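Local coordinates for mandelate racemase/muconate lactonizing enzyme/Enolase superfamily (Rhodobacter sphaeroides, PDB 2HZG), which belongs to the mandelate racemase/muconate lactonizing enzyme group of the enolase superfamily and carries a sodium ion held by acidic side chains in its barrel domain, at residues Thr300-His304 with Ser315-Phe319; Glu254-Phe259 with Gly279-Gly283; Ser131-Pro136 with Glu351-Ala356; Gln263-Asp267 with Ala293-Ile299; Ser308-Ser313 with Ile341-Arg347. All coordinates share one frame; numbering follows the deposited sequence. Where two conformers were deposited one is given.

Contact 1: residues Thr300-His304 with Ser315-Phe319; sequences TYVNH and SLQPF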
# COMPACT_ATOMS: atom_id res chain seq x y z
N THR A 300 20.54 4.80 12.77
CA THR A 300 19.91 6.00 13.32
C THR A 300 18.45 6.13 12.90
O THR A 300 18.12 6.07 11.71
CB THR A 300 20.67 7.27 12.91
OG1 THR A 300 22.04 7.15 13.29
CG2 THR A 300 20.04 8.53 13.60
N TYR A 301 17.58 6.30 13.89
CA TYR A 301 16.16 6.53 13.68
C TYR A 301 15.86 8.03 13.74
O TYR A 301 16.39 8.73 14.60
CB TYR A 301 15.37 5.77 14.76
CG TYR A 301 13.87 5.87 14.64
CD1 TYR A 301 13.11 4.78 14.19
CD2 TYR A 301 13.19 7.04 15.06
CE1 TYR A 301 11.71 4.87 14.11
CE2 TYR A 301 11.80 7.13 14.98
CZ TYR A 301 11.08 6.05 14.51
OH TYR A 301 9.72 6.14 14.44
N VAL A 302 15.04 8.51 12.82
CA VAL A 302 14.62 9.91 12.79
C VAL A 302 13.14 9.90 12.49
O VAL A 302 12.66 9.03 11.76
CB VAL A 302 15.37 10.77 11.69
CG1 VAL A 302 15.25 12.27 12.00
CG2 VAL A 302 16.86 10.38 11.54
N ASN A 303 12.41 10.84 13.06
CA ASN A 303 11.05 11.07 12.61
C ASN A 303 11.02 11.63 11.18
O ASN A 303 11.96 12.34 10.76
CB ASN A 303 10.32 12.04 13.54
CG ASN A 303 10.95 13.42 13.56
OD1 ASN A 303 12.16 13.55 13.71
ND2 ASN A 303 10.15 14.44 13.36
N HIS A 304 9.96 11.29 10.45
CA HIS A 304 9.55 12.10 9.31
C HIS A 304 8.35 12.93 9.75
O HIS A 304 7.32 12.37 10.11
CB HIS A 304 9.16 11.26 8.08
CG HIS A 304 8.52 12.09 7.01
ND1 HIS A 304 7.16 12.29 6.93
CD2 HIS A 304 9.07 12.85 6.03
CE1 HIS A 304 6.89 13.11 5.93
NE2 HIS A 304 8.04 13.46 5.36
N SER A 315 5.41 11.68 16.12
CA SER A 315 6.55 11.06 15.46
C SER A 315 7.84 11.16 16.28
O SER A 315 8.81 10.48 15.98
CB SER A 315 6.72 11.56 14.02
OG SER A 315 5.71 10.99 13.14
N LEU A 316 7.85 11.98 17.33
CA LEU A 316 8.95 12.01 18.30
C LEU A 316 8.81 10.90 19.34
O LEU A 316 9.81 10.37 19.83
CB LEU A 316 9.05 13.36 19.00
CG LEU A 316 9.44 14.57 18.15
CD1 LEU A 316 9.48 15.86 18.97
CD2 LEU A 316 10.78 14.31 17.53
N GLN A 317 7.56 10.54 19.68
CA GLN A 317 7.31 9.52 20.72
C GLN A 317 8.16 8.24 20.54
O GLN A 317 8.79 7.80 21.50
CB GLN A 317 5.83 9.15 20.83
CG GLN A 317 4.83 10.31 21.03
CD GLN A 317 5.01 11.06 22.34
OE1 GLN A 317 5.49 10.49 23.35
NE2 GLN A 317 4.63 12.33 22.35
N PRO A 318 8.21 7.66 19.33
CA PRO A 318 8.89 6.35 19.20
C PRO A 318 10.40 6.34 19.43
O PRO A 318 10.99 5.25 19.54
CB PRO A 318 8.60 5.96 17.74
CG PRO A 318 7.39 6.79 17.37
CD PRO A 318 7.65 8.08 18.03
N PHE A 319 11.04 7.50 19.48
CA PHE A 319 12.47 7.54 19.79
C PHE A 319 12.81 8.51 20.91
O PHE A 319 13.97 8.88 21.09
CB PHE A 319 13.36 7.71 18.52
CG PHE A 319 13.37 9.11 17.87
CD1 PHE A 319 14.59 9.79 17.69
CD2 PHE A 319 12.20 9.69 17.36
CE1 PHE A 319 14.64 11.02 17.06
CE2 PHE A 319 12.23 10.93 16.74
CZ PHE A 319 13.47 11.61 16.57
O HOH W 1 8.73 8.53 14.16
O HOH W 2 5.08 13.03 11.43

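Contact 2: residues Glu254-Phe259 with Gly279-Gly283; sequences EAAHNF and GRIGG. With NA (sodium ion), chain C.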
# COMPACT_ATOMS: atom_id res chain seq x y z
N GLU A 254 10.05 7.08 5.02
CA GLU A 254 8.83 7.85 5.30
C GLU A 254 7.60 7.29 4.59
O GLU A 254 6.46 7.53 5.02
CB GLU A 254 9.02 9.30 4.90
CG GLU A 254 8.86 9.52 3.41
CD GLU A 254 8.97 10.97 3.07
OE1 GLU A 254 7.96 11.56 2.66
OE2 GLU A 254 10.08 11.51 3.28
N ALA A 255 7.81 6.56 3.51
CA ALA A 255 6.69 5.96 2.79
C ALA A 255 6.25 4.61 3.38
O ALA A 255 5.24 4.04 2.93
CB ALA A 255 7.00 5.81 1.30
N ALA A 256 6.96 4.11 4.40
CA ALA A 256 6.55 2.84 5.04
C ALA A 256 5.15 2.96 5.63
O ALA A 256 4.88 3.85 6.46
CB ALA A 256 7.54 2.40 6.12
N HIS A 257 4.23 2.10 5.19
CA HIS A 257 2.89 2.07 5.78
C HIS A 257 2.73 0.79 6.61
O HIS A 257 1.66 0.47 7.06
CB HIS A 257 1.79 2.21 4.71
CG HIS A 257 1.84 1.16 3.64
ND1 HIS A 257 2.38 1.39 2.39
CD2 HIS A 257 1.43 -0.13 3.64
CE1 HIS A 257 2.29 0.29 1.67
NE2 HIS A 257 1.71 -0.64 2.40
N ASN A 258 3.83 0.05 6.78
CA ASN A 258 3.88 -1.00 7.77
C ASN A 258 5.31 -1.19 8.25
O ASN A 258 6.24 -0.62 7.68
CB ASN A 258 3.26 -2.32 7.26
CG ASN A 258 3.87 -2.80 5.94
OD1 ASN A 258 5.07 -3.06 5.87
ND2 ASN A 258 3.05 -2.91 4.90
N PHE A 259 5.46 -1.98 9.30
CA PHE A 259 6.77 -2.27 9.87
C PHE A 259 7.75 -2.89 8.86
O PHE A 259 8.91 -2.50 8.82
CB PHE A 259 6.64 -3.18 11.11
CG PHE A 259 7.95 -3.78 11.56
CD1 PHE A 259 8.84 -3.04 12.33
CD2 PHE A 259 8.29 -5.08 11.21
CE1 PHE A 259 10.03 -3.56 12.75
CE2 PHE A 259 9.51 -5.63 11.61
CZ PHE A 259 10.38 -4.87 12.38
N GLY A 279 2.09 9.05 11.24
CA GLY A 279 0.84 9.28 10.50
C GLY A 279 0.63 8.40 9.27
O GLY A 279 -0.42 8.51 8.62
N ARG A 280 1.59 7.53 8.96
CA ARG A 280 1.50 6.64 7.78
C ARG A 280 1.69 5.17 8.11
O ARG A 280 1.03 4.30 7.52
CB ARG A 280 2.58 7.01 6.74
CG ARG A 280 2.40 8.36 6.11
CD ARG A 280 3.49 8.56 5.10
NE ARG A 280 3.33 9.83 4.40
CZ ARG A 280 4.31 10.48 3.77
NH1 ARG A 280 5.54 10.00 3.75
NH2 ARG A 280 4.04 11.64 3.18
N ILE A 281 2.57 4.91 9.07
CA ILE A 281 2.98 3.54 9.38
C ILE A 281 1.99 2.75 10.27
O ILE A 281 2.22 1.55 10.52
CB ILE A 281 4.41 3.50 9.98
CG1 ILE A 281 5.07 2.14 9.70
CG2 ILE A 281 4.41 3.87 11.50
CD1 ILE A 281 6.55 2.10 10.01
N GLY A 282 0.92 3.39 10.74
CA GLY A 282 -0.01 2.73 11.66
C GLY A 282 0.09 3.25 13.09
O GLY A 282 -0.45 2.62 14.01
N GLY A 283 0.77 4.38 13.28
CA GLY A 283 0.84 5.02 14.58
C GLY A 283 2.11 4.72 15.35
O GLY A 283 3.14 4.38 14.77
NA NA C . 11.04 13.43 2.97
O HOH W 3 5.72 12.33 0.47
O HOH W 4 8.72 14.04 2.42
O HOH W 5 10.87 12.34 0.35
O HOH W 6 10.70 15.31 4.68

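Contact 3: residues Ser131-Pro136 with Glu351-Ala356; sequences SHGKRP and EGLIRA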
# COMPACT_ATOMS: atom_id res chain seq x y z
N SER A 131 12.18 11.29 28.11
CA SER A 131 12.10 11.94 26.81
C SER A 131 13.29 12.89 26.65
O SER A 131 13.37 13.94 27.29
CB SER A 131 10.79 12.70 26.67
OG SER A 131 10.74 13.41 25.45
N HIS A 132 14.21 12.49 25.78
CA HIS A 132 15.48 13.19 25.60
C HIS A 132 15.39 14.28 24.54
O HIS A 132 14.61 14.19 23.58
CB HIS A 132 16.57 12.18 25.23
CG HIS A 132 16.82 11.16 26.30
ND1 HIS A 132 17.43 11.47 27.50
CD2 HIS A 132 16.57 9.83 26.35
CE1 HIS A 132 17.52 10.39 28.25
NE2 HIS A 132 17.01 9.37 27.57
N GLY A 133 16.22 15.31 24.72
CA GLY A 133 16.30 16.43 23.79
C GLY A 133 16.79 16.02 22.42
O GLY A 133 17.73 15.24 22.27
N LYS A 134 16.09 16.52 21.41
CA LYS A 134 16.47 16.30 20.02
C LYS A 134 16.84 17.62 19.39
O LYS A 134 16.23 18.65 19.66
CB LYS A 134 15.32 15.67 19.22
CG LYS A 134 14.66 14.48 19.91
CD LYS A 134 15.57 13.26 19.90
CE LYS A 134 14.88 12.07 20.54
NZ LYS A 134 15.88 11.05 20.86
N ARG A 135 17.85 17.58 18.52
CA ARG A 135 18.32 18.76 17.83
C ARG A 135 17.57 18.87 16.49
O ARG A 135 17.79 18.05 15.59
CB ARG A 135 19.84 18.66 17.66
CG ARG A 135 20.47 19.78 16.84
CD ARG A 135 20.54 21.09 17.63
NE ARG A 135 21.28 20.93 18.88
CZ ARG A 135 21.36 21.87 19.83
NH1 ARG A 135 20.76 23.04 19.67
NH2 ARG A 135 22.05 21.63 20.93
N PRO A 136 16.68 19.88 16.36
CA PRO A 136 15.79 19.97 15.20
C PRO A 136 16.53 20.49 13.96
O PRO A 136 17.29 21.48 14.05
CB PRO A 136 14.72 20.98 15.65
CG PRO A 136 15.45 21.88 16.65
CD PRO A 136 16.47 20.97 17.33
N GLU A 351 18.83 25.11 25.54
CA GLU A 351 19.89 24.55 24.72
C GLU A 351 19.49 24.40 23.25
O GLU A 351 20.29 23.97 22.42
CB GLU A 351 20.34 23.22 25.32
CG GLU A 351 21.14 23.35 26.66
CD GLU A 351 20.29 23.77 27.89
OE1 GLU A 351 19.20 23.18 28.12
OE2 GLU A 351 20.72 24.69 28.64
N GLY A 352 18.25 24.76 22.92
CA GLY A 352 17.73 24.66 21.54
C GLY A 352 17.18 23.29 21.17
O GLY A 352 16.92 23.02 19.99
N LEU A 353 17.01 22.43 22.17
CA LEU A 353 16.54 21.07 21.94
C LEU A 353 15.02 20.98 22.13
O LEU A 353 14.43 21.67 23.00
CB LEU A 353 17.24 20.09 22.88
CG LEU A 353 18.77 20.01 22.83
CD1 LEU A 353 19.24 18.99 23.84
CD2 LEU A 353 19.26 19.63 21.44
N ILE A 354 14.38 20.13 21.33
CA ILE A 354 12.96 19.86 21.52
C ILE A 354 12.75 18.39 21.87
O ILE A 354 13.63 17.56 21.69
CB ILE A 354 12.11 20.24 20.27
CG1 ILE A 354 12.54 19.43 19.02
CG2 ILE A 354 12.09 21.79 20.04
CD1 ILE A 354 11.47 19.47 17.87
N ARG A 355 11.56 18.06 22.35
CA ARG A 355 11.36 16.68 22.80
C ARG A 355 9.90 16.31 22.73
O ARG A 355 9.02 17.18 22.68
CB ARG A 355 11.96 16.46 24.20
CG ARG A 355 11.21 17.13 25.36
CD ARG A 355 12.07 17.11 26.61
NE ARG A 355 13.26 17.95 26.42
CZ ARG A 355 14.48 17.66 26.86
NH1 ARG A 355 14.69 16.53 27.52
NH2 ARG A 355 15.48 18.51 26.63
N ALA A 356 9.66 15.00 22.67
CA ALA A 356 8.33 14.45 22.87
C ALA A 356 7.83 15.02 24.20
O ALA A 356 8.50 14.87 25.24
CB ALA A 356 8.40 12.93 22.91
O HOH W 7 12.17 13.17 23.01
O HOH W 8 18.74 23.90 17.94

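Contact 4: residues Gln263-Asp267 with Ala293-Ile299; sequences QHLMD and AAQARGI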
# COMPACT_ATOMS: atom_id res chain seq x y z
N GLN A 263 11.68 -2.31 7.94
CA GLN A 263 12.69 -3.35 8.18
C GLN A 263 13.44 -3.77 6.92
O GLN A 263 14.65 -3.97 6.95
CB GLN A 263 12.11 -4.59 8.85
CG GLN A 263 13.22 -5.48 9.39
CD GLN A 263 12.69 -6.79 9.94
OE1 GLN A 263 12.85 -7.06 11.13
NE2 GLN A 263 12.07 -7.59 9.10
N HIS A 264 12.70 -3.93 5.82
CA HIS A 264 13.32 -4.31 4.54
C HIS A 264 14.26 -3.24 4.01
O HIS A 264 15.33 -3.57 3.48
CB HIS A 264 12.25 -4.63 3.50
CG HIS A 264 11.43 -5.84 3.84
ND1 HIS A 264 10.22 -6.11 3.24
CD2 HIS A 264 11.65 -6.85 4.71
CE1 HIS A 264 9.73 -7.23 3.74
NE2 HIS A 264 10.57 -7.69 4.64
N LEU A 265 13.86 -1.98 4.13
CA LEU A 265 14.76 -0.88 3.76
C LEU A 265 16.05 -0.92 4.56
O LEU A 265 17.13 -0.77 3.99
CB LEU A 265 14.06 0.49 3.91
CG LEU A 265 14.83 1.69 3.36
CD1 LEU A 265 15.05 1.62 1.84
CD2 LEU A 265 14.05 2.95 3.73
N MET A 266 15.95 -1.15 5.88
CA MET A 266 17.19 -1.30 6.69
C MET A 266 18.01 -2.52 6.29
O MET A 266 19.23 -2.42 6.15
CB MET A 266 16.89 -1.34 8.18
CG MET A 266 16.27 -0.05 8.69
SD MET A 266 16.04 -0.06 10.48
CE MET A 266 14.61 -1.11 10.64
N ASP A 267 17.34 -3.65 6.09
CA ASP A 267 18.04 -4.90 5.81
C ASP A 267 18.56 -5.06 4.38
O ASP A 267 19.61 -5.65 4.20
CB ASP A 267 17.22 -6.11 6.24
CG ASP A 267 17.15 -6.25 7.75
OD1 ASP A 267 18.01 -5.67 8.44
OD2 ASP A 267 16.21 -6.88 8.24
N ALA A 293 14.01 -2.13 16.20
CA ALA A 293 14.72 -2.84 15.13
C ALA A 293 15.93 -2.04 14.64
O ALA A 293 16.98 -2.60 14.37
CB ALA A 293 13.76 -3.23 13.98
N ALA A 294 15.79 -0.72 14.55
CA ALA A 294 16.90 0.16 14.19
C ALA A 294 18.00 0.09 15.26
O ALA A 294 19.19 -0.03 14.93
CB ALA A 294 16.40 1.60 13.97
N GLN A 295 17.62 0.17 16.53
CA GLN A 295 18.56 -0.00 17.64
C GLN A 295 19.34 -1.31 17.54
O GLN A 295 20.57 -1.31 17.68
CB GLN A 295 17.83 0.05 18.99
CG GLN A 295 17.41 1.45 19.42
CD GLN A 295 18.58 2.29 19.88
OE1 GLN A 295 19.06 2.15 21.00
NE2 GLN A 295 19.07 3.17 19.01
N ALA A 296 18.64 -2.42 17.30
CA ALA A 296 19.30 -3.72 17.13
C ALA A 296 20.35 -3.71 16.00
O ALA A 296 21.37 -4.41 16.07
CB ALA A 296 18.29 -4.79 16.89
N ARG A 297 20.08 -2.89 14.97
CA ARG A 297 20.93 -2.77 13.78
C ARG A 297 21.96 -1.64 13.84
O ARG A 297 22.81 -1.55 12.96
CB ARG A 297 20.06 -2.55 12.55
CG ARG A 297 19.39 -3.79 12.04
CD ARG A 297 18.04 -3.45 11.42
NE ARG A 297 17.37 -4.65 10.94
CZ ARG A 297 16.63 -5.47 11.68
NH1 ARG A 297 16.11 -6.54 11.12
NH2 ARG A 297 16.44 -5.24 12.98
N GLY A 298 21.85 -0.76 14.82
CA GLY A 298 22.77 0.36 14.92
C GLY A 298 22.51 1.39 13.83
O GLY A 298 23.41 2.12 13.42
N ILE A 299 21.27 1.42 13.35
CA ILE A 299 20.82 2.42 12.37
C ILE A 299 20.13 3.58 13.09
O ILE A 299 19.25 3.37 13.91
CB ILE A 299 19.90 1.77 11.28
CG1 ILE A 299 20.71 0.72 10.48
CG2 ILE A 299 19.31 2.85 10.33
CD1 ILE A 299 19.88 -0.18 9.58

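Contact 5: residues Ser308-Ser313 with Ile341-Arg347; sequences SHLALS and ITGDHIR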
# COMPACT_ATOMS: atom_id res chain seq x y z
N SER A 308 1.82 19.37 11.26
CA SER A 308 1.49 20.04 12.54
C SER A 308 2.39 19.60 13.71
O SER A 308 3.13 18.63 13.62
CB SER A 308 0.03 19.77 12.92
OG SER A 308 -0.10 18.43 13.40
N HIS A 309 2.28 20.29 14.84
CA HIS A 309 3.00 19.80 16.02
C HIS A 309 2.33 18.59 16.66
O HIS A 309 2.97 17.88 17.40
CB HIS A 309 3.24 20.90 17.05
CG HIS A 309 4.36 21.81 16.67
ND1 HIS A 309 5.19 22.40 17.60
CD2 HIS A 309 4.81 22.22 15.46
CE1 HIS A 309 6.10 23.14 16.98
NE2 HIS A 309 5.89 23.05 15.68
N LEU A 310 1.06 18.35 16.36
CA LEU A 310 0.44 17.08 16.80
C LEU A 310 1.15 15.88 16.13
O LEU A 310 1.51 14.91 16.79
CB LEU A 310 -1.06 17.06 16.51
CG LEU A 310 -1.82 15.78 16.94
CD1 LEU A 310 -1.80 15.60 18.48
CD2 LEU A 310 -3.26 15.79 16.37
N ALA A 311 1.34 15.98 14.82
CA ALA A 311 2.14 15.01 14.04
C ALA A 311 3.58 14.95 14.54
O ALA A 311 4.13 13.86 14.68
CB ALA A 311 2.11 15.37 12.54
N LEU A 312 4.17 16.12 14.81
CA LEU A 312 5.54 16.17 15.34
C LEU A 312 5.66 15.42 16.65
O LEU A 312 6.53 14.58 16.82
CB LEU A 312 6.04 17.62 15.52
CG LEU A 312 7.46 17.82 16.09
CD1 LEU A 312 8.57 17.08 15.27
CD2 LEU A 312 7.75 19.34 16.17
N SER A 313 4.78 15.74 17.60
CA SER A 313 4.78 15.09 18.88
C SER A 313 4.68 13.59 18.68
O SER A 313 5.46 12.84 19.26
CB SER A 313 3.61 15.59 19.74
OG SER A 313 3.44 14.67 20.81
N ILE A 341 -3.42 23.92 13.87
CA ILE A 341 -4.04 22.65 14.34
C ILE A 341 -3.90 22.45 15.85
O ILE A 341 -4.80 21.93 16.50
CB ILE A 341 -3.52 21.41 13.53
CG1 ILE A 341 -4.35 21.23 12.23
CG2 ILE A 341 -3.56 20.11 14.39
CD1 ILE A 341 -3.71 20.20 11.19
N THR A 342 -2.75 22.81 16.41
CA THR A 342 -2.60 22.73 17.86
C THR A 342 -2.62 24.14 18.47
O THR A 342 -2.12 25.11 17.86
CB THR A 342 -1.33 21.99 18.29
OG1 THR A 342 -0.18 22.62 17.73
CG2 THR A 342 -1.38 20.52 17.86
N GLY A 343 -3.22 24.24 19.66
CA GLY A 343 -3.32 25.53 20.36
C GLY A 343 -2.00 25.90 21.01
O GLY A 343 -1.59 27.06 20.99
N ASP A 344 -1.33 24.90 21.57
CA ASP A 344 0.05 25.03 22.01
C ASP A 344 1.00 24.31 21.04
O ASP A 344 0.55 23.60 20.12
CB ASP A 344 0.24 24.54 23.46
CG ASP A 344 -0.45 23.18 23.75
OD1 ASP A 344 -1.09 22.59 22.84
OD2 ASP A 344 -0.35 22.73 24.92
N HIS A 345 2.30 24.52 21.21
CA HIS A 345 3.30 24.01 20.28
C HIS A 345 4.49 23.47 21.03
O HIS A 345 4.66 23.76 22.22
CB HIS A 345 3.73 25.11 19.31
CG HIS A 345 2.63 25.56 18.40
ND1 HIS A 345 1.78 26.60 18.72
CD2 HIS A 345 2.20 25.07 17.21
CE1 HIS A 345 0.91 26.77 17.74
NE2 HIS A 345 1.13 25.84 16.82
N ILE A 346 5.31 22.67 20.36
CA ILE A 346 6.54 22.19 20.94
C ILE A 346 7.59 23.30 20.83
O ILE A 346 7.93 23.74 19.72
CB ILE A 346 7.05 20.88 20.27
CG1 ILE A 346 6.01 19.75 20.42
CG2 ILE A 346 8.43 20.50 20.86
CD1 ILE A 346 6.35 18.44 19.70
N ARG A 347 8.12 23.71 21.97
CA ARG A 347 9.08 24.81 22.02
C ARG A 347 10.46 24.33 22.48
O ARG A 347 10.57 23.40 23.28
CB ARG A 347 8.55 25.93 22.92
CG ARG A 347 7.17 26.46 22.52
CD ARG A 347 7.21 27.44 21.35
NE ARG A 347 6.98 26.89 20.00
CZ ARG A 347 6.28 27.52 19.05
NH1 ARG A 347 5.71 28.69 19.34
NH2 ARG A 347 6.13 27.00 17.83
O HOH W 9 0.79 22.61 15.11

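Contact 1: residues Thr300-His304 with Ser315-Phe319
Tyr301 OH donates a hydrogen bond to a water, O to O only 2.6 Å, and that water donates in turn to Ser315 O. This one-water bridge runs from barrel strand 300-303 to the helix 309-316 that follows it in the same beta-alpha unit. The phenol reaches outward from the strand because its CG stands anti to the backbone N (chi1 -178°), and its hydroxyl rests against Pro318 CB at 3.5 Å. Farther down the ring, Tyr301 CD2 meets Phe319 CG at 3.5 Å, the two planes inclined by 48°. Helix 284-297 packs on the tyrosine too, through Ala287, Val290 and Ala291.

Phe319 lies beside the strand, its ring near Val302 CA and its CZ 3.7 Å from Asn303 OD1. The amide of Asn303 is pinned at both ends, OD1 by Glu329 N and ND2 by Thr305 OG1, while its CB lies 3.3 Å from Ser315 O. A second water sits within bonding distance of His304 O and Ser315 OG, 2.7 Å from each, and Ser315 OG is also bonded to Cys278 N.

Across this buried interface the direct contacts are thus mainly of ring and aliphatic atoms, and the polar link from strand to helix goes through solvent: one water gives the Ser315 carbonyl a donor, and the other lies between His304 O and Ser315 OG.

Contact 2: residues Glu254-Phe259 with Gly279-Gly283
Glu254 and Arg280 meet at the sodium site of the TIM-barrel-like domain, where the loop after strand 249-252 faces the short, weakly bonded helix 278-281. Glu254 OE2 binds the sodium ion at 2.2 Å; Asp199, Glu227 and three waters complete the shell seen in the model. One of those waters also donates to Glu254 OE1 at 2.6 Å, so both carboxylate oxygens take part in the site.

The second shell is Arg280. Its extended chain runs alongside Glu254, pointing the same way, with the carboxylate and guanidinium planes 32° apart. NH1 makes a salt bridge to Glu254 OE1 at 3.1 Å, arriving on the anti side of that oxygen and well out of the carboxylate plane. The same nitrogen donates to Glu254 O at 2.9 Å, from far above the carbonyl plane, yet both acceptors lie in the guanidinium plane. NH1 alone therefore holds the side chain and the backbone of a single metal ligand, which helps to fix how the carboxylate is turned. Asp95 of the second subunit forms a long, weak ion pair with Arg280 NH2.

Farther out the backbones themselves close up. His257 CA makes a CA-H...O contact with Arg280 O at 3.4 Å. Asn258 caps the next helix through OD1 to Met261 N. Ile281, its CG1 anti to the backbone N (chi1 -153°), lays CG1 and CD1 along Asn258 O and brings CD1 to 4.0 Å from Ala256 CB.

Contact 3: residues Ser131-Pro136 with Glu351-Ala356
A single antiparallel beta bridge, flanked by arginine and serine bonds to backbone carbonyls, joins Ser131-Pro136 to Glu351-Ala356. It sits at the entry to the first strand of the TIM-barrel-like domain, strand 135-141, where the long loop between helices 336-340 and 368-374 lies across the incoming chain. Lys134 and Ile354 form the hydrogen-bonded pair: Lys134 N donates to Ile354 O at 2.7 Å and Ile354 N returns the bond to Lys134 O at 2.9 Å. The lysine's NZ goes elsewhere, to Phe319 O and Asp325 O.

At one end Ser131 OG donates to Ala356 O at 2.7 Å, in the carbonyl plane and on a lone pair. A water beside it donates to Ser131 OG and His132 O and accepts from Ala356 N. Arg355 folds back at chi3 (66°), which lays one guanidinium face over Gly133 N and lets NH1 donate to Ser131 O at 2.9 Å. Its NH2 is held by a salt bridge to Asp349, so two of its nitrogens have partners.

The other end is closed by Arg135, whose chain bends twice, at chi2 and chi3, to bring the guanidinium round to the loop. NH1 donates to Glu351 O at 2.9 Å, NH2 adds a weak bond to the same oxygen, and a water links NH1 to Gly352 O. Crossing the arginine at about a right angle, Leu353 sets its CD2 over one guanidinium face, 3.5 Å from Arg135 CZ.

Contact 4: residues Gln263-Asp267 with Ala293-Ile299
Met266 and Asp267 on helix 259-268 face Arg297 at the end of helix 284-297 and Ile299 just past it; the two are neighbouring helices of the outer layer of the TIM-barrel-like domain. The axes of 263-267 and 293-297 run nearly parallel, 13° apart, with a closest approach of 10.9 Å.

Met266 packs between them. Its CG sits anti to the carbonyl carbon (chi1 -63°), and a bend at chi3 turns the thioether end along the other helix, SD 3.9 Å from Ala294 CB and CE near Ala293 CB. On the side toward the barrel, Ile274 of strand 273-276 packs against Met266, Ala294 and Ile299.

Over the outer rim of this apolar patch Arg297 and Asp267 cross at about a right angle, their flat groups nearly coplanar. The arginine grips side-on: NE donates to Asp267 OD1 at 2.8 Å and NH1 to Asp267 OD2 at 2.9 Å, both oxygens being met on their syn sides. The third nitrogen, NH2, turns back to its own helix and donates to Ala293 O at 3.0 Å. That carbonyl also accepts Arg297 N, the two donors reaching it from opposite faces. With all three nitrogens engaged, the guanidinium has little freedom to rotate.

Just beyond, Gly298 ends the helix in a Schellman motif and turns the chain inward, bringing Ile299 CD1 tightly against Met266 CB at 3.5 Å.

Contact 5: residues Ser308-Ser313 with Ile341-Arg347
The N-terminal turn of helix 309-316, in the barrel's seventh beta-alpha unit, is wrapped by the loop Ile341-Arg347. Ser308 is the N-cap: its OG accepts from Ala311 N at 3.2 Å, and its CB lies against Ile341 CG2. His309 has the largest part in the contact. Ile346 N donates to His309 ND1 at 2.8 Å, almost in the imidazole plane, so this nitrogen acts as an acceptor. Both faces of the ring are occupied: His345 brings its edge over one in a T-shaped pair, centroids 5.1 Å apart and planes at 85°, while Leu312 CD2 sits over the centre of the other. His345 is itself held through NE2 by Leu339 O.

A water accepts from His309 N and donates to Thr342 OG1, 2.8 Å from each. Thr342 OG1 in turn donates to Asp344 O at 2.7 Å, and its CG2 lies 3.7 Å from Leu310 CB. The backbone N-H at the helix start is thereby satisfied through solvent and a threonine. Deeper along the helix, Ile346 CD1 packs on Leu312 CG at 3.8 Å and touches Ser313.

Around this turn the two domains come together. Ser308 OG is also bonded to Glu43 of strand 38-44, Ile341 rests on Ala28 and Leu30 of strand 27-35, and on the barrel side Tyr330 of strand 327-331 meets the His309 ring.

How the contacts relate
Contact 3 opens first, at Ser131, and closes last, at Ala356, so its loop encloses the other four and ties the first barrel strand to the loop that leads toward helix 368-374. Inside it contact 2 opens and, before it closes, contact 4 begins; these two cross, and Phe259 touches Ala293 between them. Contact 4 ends at Ile299, and contact 1 starts at the next residue with strand 300-303. Contacts 1 and 5 cross in turn, sharing helix 309-316. Glu254 and His304 join contacts 2 and 1 beside the sodium ion, whereas Ile346 and Ile354 join contacts 5 and 3. Contacts 4 and 5 lie about 28 Å apart, centre to centre, on opposite sides of the chain's centre.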